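Local coordinates for protein putative alpha-L-fucosidase (Bacteroides thetaiotaomicron VPI-5482, PDB 3GZA) that probably acts as an alpha-L-fucosidase of glycoside hydrolase family 29, releasing terminal fucose, at residues A[25-38]-A[278-290]. Residues are numbered along the deposited sequence; the frame is centred on the assembly and turned at random.
Sequences VFHYDLHVFDGIRY and NGRHEWFWEPDDE. With NA (sodium ion), chain G; EDO (1,2-ethanediol), chain D.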
loop_
_atom_site.group_PDB
_atom_site.type_symbol
_atom_site.label_atom_id
_atom_site.label_comp_id
_atom_site.label_asym_id
_atom_site.label_seq_id
_atom_site.Cartn_x
_atom_site.Cartn_y
_atom_site.Cartn_z
ATOM N N VAL A 25 17.630 -19.630 -6.411
ATOM C CA VAL A 25 16.589 -18.696 -5.946
ATOM C C VAL A 25 17.343 -17.362 -5.594
ATOM O O VAL A 25 18.399 -17.340 -4.945
ATOM C CB VAL A 25 15.727 -19.213 -4.776
ATOM C CG1 VAL A 25 16.584 -19.469 -3.526
ATOM C CG2 VAL A 25 14.553 -18.231 -4.513
ATOM N N PHE A 26 16.798 -16.246 -6.066
ATOM C CA PHE A 26 17.317 -14.923 -5.854
ATOM C C PHE A 26 16.362 -14.176 -4.938
ATOM O O PHE A 26 15.207 -13.979 -5.330
ATOM C CB PHE A 26 17.431 -14.143 -7.186
ATOM C CG PHE A 26 18.402 -14.735 -8.177
ATOM C CD1 PHE A 26 18.010 -15.801 -8.993
ATOM C CD2 PHE A 26 19.701 -14.296 -8.229
ATOM C CE1 PHE A 26 18.951 -16.351 -9.890
ATOM C CE2 PHE A 26 20.576 -14.815 -9.129
ATOM C CZ PHE A 26 20.195 -15.865 -9.958
ATOM N N HIS A 27 16.809 -13.863 -3.724
ATOM C CA HIS A 27 16.048 -13.073 -2.770
ATOM C C HIS A 27 16.408 -11.595 -2.914
ATOM O O HIS A 27 17.588 -11.239 -2.933
ATOM C CB HIS A 27 16.310 -13.526 -1.333
ATOM C CG HIS A 27 15.670 -14.832 -0.973
ATOM N ND1 HIS A 27 16.141 -16.061 -1.403
ATOM C CD2 HIS A 27 14.591 -15.089 -0.214
ATOM C CE1 HIS A 27 15.361 -17.014 -0.913
ATOM N NE2 HIS A 27 14.416 -16.449 -0.182
ATOM N N TYR A 28 15.395 -10.728 -3.030
ATOM C CA TYR A 28 15.602 -9.308 -3.183
ATOM C C TYR A 28 14.360 -8.614 -2.630
ATOM O O TYR A 28 13.241 -9.017 -2.965
ATOM C CB TYR A 28 15.820 -9.018 -4.663
ATOM C CG TYR A 28 16.710 -7.855 -5.041
ATOM C CD1 TYR A 28 17.952 -7.749 -4.470
ATOM C CD2 TYR A 28 16.327 -6.961 -6.012
ATOM C CE1 TYR A 28 18.818 -6.754 -4.862
ATOM C CE2 TYR A 28 17.170 -5.951 -6.401
ATOM C CZ TYR A 28 18.414 -5.893 -5.856
ATOM O OH TYR A 28 19.315 -4.939 -6.256
ATOM N N ASP A 29 14.551 -7.674 -1.745
ATOM C CA ASP A 29 13.475 -6.906 -1.152
ATOM C C ASP A 29 14.079 -5.603 -0.659
ATOM O O ASP A 29 15.290 -5.394 -0.748
ATOM C CB ASP A 29 12.785 -7.748 -0.053
ATOM C CG ASP A 29 11.372 -7.273 0.319
ATOM O OD1 ASP A 29 11.001 -6.078 0.043
ATOM O OD2 ASP A 29 10.645 -8.111 0.922
ATOM N N LEU A 30 13.229 -4.712 -0.118
ATOM C CA LEU A 30 13.684 -3.341 0.188
ATOM C C LEU A 30 14.849 -3.228 1.154
ATOM O O LEU A 30 15.691 -2.325 1.031
ATOM C CB LEU A 30 12.488 -2.537 0.722
ATOM C CG LEU A 30 11.298 -2.382 -0.227
ATOM C CD1 LEU A 30 10.071 -1.848 0.559
ATOM C CD2 LEU A 30 11.638 -1.484 -1.452
ATOM N N HIS A 31 14.906 -4.098 2.141
ATOM C CA HIS A 31 15.908 -4.046 3.183
ATOM C C HIS A 31 17.306 -4.396 2.682
ATOM O O HIS A 31 18.271 -4.171 3.415
ATOM C CB HIS A 31 15.531 -4.950 4.370
ATOM C CG HIS A 31 15.239 -6.357 3.990
ATOM N ND1 HIS A 31 16.232 -7.279 3.684
ATOM C CD2 HIS A 31 14.060 -6.988 3.771
ATOM C CE1 HIS A 31 15.661 -8.423 3.363
ATOM N NE2 HIS A 31 14.348 -8.277 3.405
ATOM N N VAL A 32 17.449 -4.951 1.473
ATOM C CA VAL A 32 18.786 -5.126 0.921
ATOM C C VAL A 32 19.548 -3.795 0.803
ATOM O O VAL A 32 20.796 -3.740 0.863
ATOM C CB VAL A 32 18.709 -5.819 -0.445
ATOM C CG1 VAL A 32 20.015 -5.712 -1.228
ATOM C CG2 VAL A 32 18.238 -7.282 -0.284
ATOM N N PHE A 33 18.798 -2.675 0.744
ATOM C CA PHE A 33 19.357 -1.353 0.505
ATOM C C PHE A 33 19.499 -0.501 1.756
ATOM O O PHE A 33 19.866 0.730 1.656
ATOM C CB PHE A 33 18.438 -0.627 -0.495
ATOM C CG PHE A 33 18.298 -1.329 -1.817
ATOM C CD1 PHE A 33 17.403 -2.396 -1.949
ATOM C CD2 PHE A 33 19.048 -0.890 -2.910
ATOM C CE1 PHE A 33 17.275 -3.036 -3.186
ATOM C CE2 PHE A 33 18.974 -1.505 -4.120
ATOM C CZ PHE A 33 18.094 -2.576 -4.269
ATOM N N ASP A 34 19.273 -1.116 2.923
ATOM C CA ASP A 34 19.265 -0.365 4.171
ATOM C C ASP A 34 20.603 -0.210 4.901
ATOM O O ASP A 34 20.662 0.370 5.988
ATOM C CB ASP A 34 18.207 -0.882 5.135
ATOM C CG ASP A 34 18.529 -2.209 5.751
ATOM O OD1 ASP A 34 19.630 -2.718 5.491
ATOM O OD2 ASP A 34 17.664 -2.769 6.493
ATOM N N GLY A 35 21.653 -0.785 4.321
ATOM C CA GLY A 35 22.963 -0.670 4.889
ATOM C C GLY A 35 23.288 -1.442 6.162
ATOM O O GLY A 35 24.362 -1.255 6.748
ATOM N N ILE A 36 22.406 -2.343 6.573
ATOM C CA ILE A 36 22.605 -3.151 7.758
ATOM C C ILE A 36 22.220 -4.604 7.526
ATOM O O ILE A 36 21.578 -4.963 6.520
ATOM C CB ILE A 36 21.872 -2.589 8.997
ATOM C CG1 ILE A 36 20.371 -2.542 8.774
ATOM C CG2 ILE A 36 22.365 -1.187 9.325
ATOM C CD1 ILE A 36 19.583 -2.325 10.045
ATOM N N ARG A 37 22.581 -5.459 8.491
ATOM C CA ARG A 37 22.247 -6.841 8.384
ATOM C C ARG A 37 20.750 -7.064 8.443
ATOM O O ARG A 37 19.994 -6.220 8.985
ATOM C CB ARG A 37 22.906 -7.639 9.507
ATOM C CG ARG A 37 24.383 -7.902 9.230
ATOM C CD ARG A 37 24.960 -8.626 10.399
ATOM N NE ARG A 37 26.261 -9.119 10.031
ATOM C CZ ARG A 37 27.072 -9.809 10.802
ATOM N NH1 ARG A 37 26.740 -10.120 12.050
ATOM N NH2 ARG A 37 28.233 -10.189 10.313
ATOM N N TYR A 38 20.335 -8.185 7.883
ATOM C CA TYR A 38 18.952 -8.646 7.862
ATOM C C TYR A 38 18.582 -9.247 9.181
ATOM O O TYR A 38 19.322 -10.059 9.717
ATOM C CB TYR A 38 18.789 -9.694 6.768
ATOM C CG TYR A 38 17.449 -10.405 6.700
ATOM C CD1 TYR A 38 16.271 -9.707 6.453
ATOM C CD2 TYR A 38 17.372 -11.764 6.830
ATOM C CE1 TYR A 38 15.039 -10.354 6.372
ATOM C CE2 TYR A 38 16.129 -12.438 6.708
ATOM C CZ TYR A 38 14.962 -11.715 6.487
ATOM O OH TYR A 38 13.786 -12.431 6.382
ATOM N N ASN A 278 31.362 -19.503 7.733
ATOM C CA ASN A 278 31.885 -18.737 8.845
ATOM C C ASN A 278 30.816 -18.340 9.842
ATOM O O ASN A 278 30.917 -17.310 10.491
ATOM C CB ASN A 278 32.594 -17.492 8.290
ATOM C CG ASN A 278 33.712 -17.859 7.298
ATOM O OD1 ASN A 278 34.453 -18.803 7.520
ATOM N ND2 ASN A 278 33.827 -17.101 6.202
ATOM N N GLY A 279 29.807 -19.196 9.961
ATOM C CA GLY A 279 28.752 -18.964 10.961
ATOM C C GLY A 279 27.588 -18.164 10.474
ATOM O O GLY A 279 26.664 -17.848 11.250
ATOM N N ARG A 280 27.613 -17.776 9.197
ATOM C CA ARG A 280 26.519 -17.064 8.567
ATOM C C ARG A 280 25.612 -18.023 7.790
ATOM O O ARG A 280 25.936 -19.192 7.591
ATOM C CB ARG A 280 27.052 -15.983 7.636
ATOM C CG ARG A 280 27.952 -15.009 8.344
ATOM C CD ARG A 280 27.179 -13.956 9.124
ATOM N NE ARG A 280 26.538 -12.964 8.264
ATOM C CZ ARG A 280 25.492 -12.212 8.591
ATOM N NH1 ARG A 280 24.851 -12.373 9.742
ATOM N NH2 ARG A 280 25.011 -11.375 7.716
ATOM N N HIS A 281 24.449 -17.529 7.399
ATOM C CA HIS A 281 23.450 -18.330 6.661
ATOM C C HIS A 281 22.490 -17.320 6.059
ATOM O O HIS A 281 21.357 -17.127 6.569
ATOM C CB HIS A 281 22.771 -19.303 7.640
ATOM C CG HIS A 281 21.856 -20.303 7.005
ATOM N ND1 HIS A 281 22.307 -21.505 6.512
ATOM C CD2 HIS A 281 20.528 -20.258 6.754
ATOM C CE1 HIS A 281 21.279 -22.162 5.978
ATOM N NE2 HIS A 281 20.190 -21.426 6.118
ATOM N N GLU A 282 22.930 -16.689 4.965
ATOM C CA GLU A 282 22.259 -15.506 4.469
ATOM C C GLU A 282 21.580 -15.671 3.118
ATOM O O GLU A 282 22.254 -15.840 2.123
ATOM C CB GLU A 282 23.256 -14.355 4.372
ATOM C CG GLU A 282 24.053 -14.177 5.646
ATOM C CD GLU A 282 23.233 -14.142 6.942
ATOM O OE1 GLU A 282 22.313 -13.290 7.103
ATOM O OE2 GLU A 282 23.573 -14.900 7.881
ATOM N N TRP A 283 20.246 -15.579 3.109
ATOM C CA TRP A 283 19.481 -15.668 1.879
ATOM C C TRP A 283 19.476 -14.323 1.144
ATOM O O TRP A 283 19.194 -14.263 -0.048
ATOM C CB TRP A 283 18.062 -16.119 2.166
ATOM C CG TRP A 283 17.950 -17.539 2.584
ATOM C CD1 TRP A 283 17.794 -17.989 3.840
ATOM C CD2 TRP A 283 18.010 -18.711 1.739
ATOM N NE1 TRP A 283 17.726 -19.365 3.850
ATOM C CE2 TRP A 283 17.878 -19.830 2.570
ATOM C CE3 TRP A 283 18.116 -18.904 0.362
ATOM C CZ2 TRP A 283 17.845 -21.146 2.083
ATOM C CZ3 TRP A 283 18.161 -20.189 -0.113
ATOM C CH2 TRP A 283 17.968 -21.296 0.730
ATOM N N PHE A 284 19.718 -13.250 1.864
ATOM C CA PHE A 284 19.802 -11.879 1.298
ATOM C C PHE A 284 21.193 -11.266 1.351
ATOM O O PHE A 284 22.030 -11.614 2.202
ATOM C CB PHE A 284 18.872 -10.929 2.100
ATOM C CG PHE A 284 17.396 -11.148 1.890
ATOM C CD1 PHE A 284 16.776 -10.561 0.815
ATOM C CD2 PHE A 284 16.635 -11.902 2.777
ATOM C CE1 PHE A 284 15.396 -10.691 0.639
ATOM C CE2 PHE A 284 15.302 -12.062 2.586
ATOM C CZ PHE A 284 14.675 -11.484 1.479
ATOM N N TRP A 285 21.425 -10.340 0.435
ATOM C CA TRP A 285 22.641 -9.543 0.463
ATOM C C TRP A 285 22.606 -8.648 1.684
ATOM O O TRP A 285 21.630 -7.957 1.939
ATOM C CB TRP A 285 22.781 -8.698 -0.797
ATOM C CG TRP A 285 24.136 -8.080 -0.867
ATOM C CD1 TRP A 285 25.247 -8.602 -1.492
ATOM C CD2 TRP A 285 24.583 -6.867 -0.222
ATOM N NE1 TRP A 285 26.326 -7.787 -1.284
ATOM C CE2 TRP A 285 25.943 -6.714 -0.526
ATOM C CE3 TRP A 285 23.954 -5.886 0.565
ATOM C CZ2 TRP A 285 26.694 -5.650 -0.047
ATOM C CZ3 TRP A 285 24.728 -4.833 1.051
ATOM C CH2 TRP A 285 26.073 -4.724 0.706
ATOM N N GLU A 286 23.721 -8.615 2.392
ATOM C CA GLU A 286 23.945 -7.824 3.585
ATOM C C GLU A 286 25.386 -7.328 3.506
ATOM O O GLU A 286 26.225 -7.938 2.843
ATOM C CB GLU A 286 23.739 -8.655 4.855
ATOM C CG GLU A 286 22.382 -9.197 4.995
ATOM C CD GLU A 286 22.337 -10.284 5.981
ATOM O OE1 GLU A 286 22.378 -9.996 7.173
ATOM O OE2 GLU A 286 22.222 -11.452 5.558
ATOM N N PRO A 287 25.696 -6.222 4.169
ATOM C CA PRO A 287 27.082 -5.756 4.108
ATOM C C PRO A 287 28.086 -6.702 4.749
ATOM O O PRO A 287 27.749 -7.410 5.721
ATOM C CB PRO A 287 27.056 -4.445 4.913
ATOM C CG PRO A 287 25.570 -4.040 4.920
ATOM C CD PRO A 287 24.782 -5.298 4.859
ATOM N N ASP A 288 29.309 -6.672 4.218
ATOM C CA ASP A 288 30.446 -7.412 4.762
ATOM C C ASP A 288 30.299 -8.944 4.800
ATOM O O ASP A 288 30.947 -9.607 5.619
ATOM C CB ASP A 288 30.784 -6.894 6.152
ATOM C CG ASP A 288 31.000 -5.361 6.170
ATOM O OD1 ASP A 288 31.855 -4.865 5.407
ATOM O OD2 ASP A 288 30.277 -4.670 6.917
ATOM N N ASP A 289 29.579 -9.497 3.848
ATOM C CA ASP A 289 29.436 -10.938 3.733
ATOM C C ASP A 289 30.220 -11.496 2.523
ATOM O O ASP A 289 30.073 -12.675 2.211
ATOM C CB ASP A 289 27.960 -11.363 3.610
ATOM C CG ASP A 289 27.292 -11.586 4.954
ATOM O OD1 ASP A 289 27.998 -11.904 5.942
ATOM O OD2 ASP A 289 26.041 -11.423 5.000
ATOM N N GLU A 290 31.086 -10.694 1.897
ATOM C CA GLU A 290 31.811 -11.156 0.719
ATOM C C GLU A 290 32.589 -12.434 0.948
ATOM O O GLU A 290 32.722 -13.271 0.039
ATOM C CB GLU A 290 32.756 -10.068 0.190
ATOM C CG GLU A 290 32.033 -8.889 -0.418
ATOM C CD GLU A 290 31.362 -7.949 0.574
ATOM O OE1 GLU A 290 31.781 -7.983 1.788
ATOM O OE2 GLU A 290 30.449 -7.183 0.104
HETATM NA NA NA G . 19.882 -5.064 4.922
HETATM C C1 EDO D . 14.256 -18.832 1.999
HETATM O O1 EDO D . 13.110 -18.093 1.561
HETATM C C2 EDO D . 14.146 -20.157 1.315
HETATM O O2 EDO D . 13.101 -20.878 1.937
HETATM O O HOH W 1 18.819 -16.206 -1.963
HETATM O O HOH W 2 19.927 -10.030 -2.033
HETATM O O HOH W 3 19.149 -7.244 4.044
HETATM O O HOH W 4 21.504 -5.327 3.172
HETATM O O HOH W 5 18.252 -5.223 6.898
HETATM O O HOH W 6 28.255 -9.589 7.621
HETATM O O HOH W 7 21.915 -11.412 9.766
#
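Glu286 OE1 is approached by the backbone N of Tyr38 at 2.8 Å, with an N-H...O angle of 162°, by a weak bond from Arg280 NH2, and by a water that takes a bond from Arg280 NH1 and lies within hydrogen-bonding distance of OE1 and Tyr38 O. The Tyr38 N-H arrives from well above the carboxylate plane. This joins two loops of the TIM-barrel-clan domain, one following strand 22-26, the other lying between strand 264-273 and helix 296-304. Arg280, bent at chi2 and chi3, holds Asp289 side-on, NE to OD1 and NH2 to OD2, each oxygen using its syn lone pair. The extended Arg37 lays its guanidinium flat on that of Arg280, planes 14° apart and centres separated by 3.7 Å. Since Glu282 OE2 lies over the opposite face of Arg280, and Glu286 and Asp289 are close by, the acidic surroundings probably offset the like charges. With an alanine at Arg280, Asp289 is likely to lose its two-nitrogen partner and the Arg37 guanidinium its stacking surface, leaving it freer to turn.

Further in, the Phe284 ring is sandwiched: His27 CB sits over one face, 3.8 Å from the ring centroid, and His31 meets the other edge to face. His31 reaches it with CG between its backbone N and carbonyl carbon (chi1 54°), which turns CE1 over the ring centre. Tyr38 places a face over Phe284 CE2, while its hydroxyl bonds to Glu83. A sodium ion is bound by His31 O, Asp34 OD1, Ile36 O and three waters, two of which also donate to Trp285 O, one weakly, linking the sodium site to 278-290. Beside strand 22-26, Trp283 CB stands over the His27 ring, almost on its normal, and His27 NE2 shares a 2.7 Å hydrogen bond with O1 of an ethanediol, probably from the crystallisation liquor.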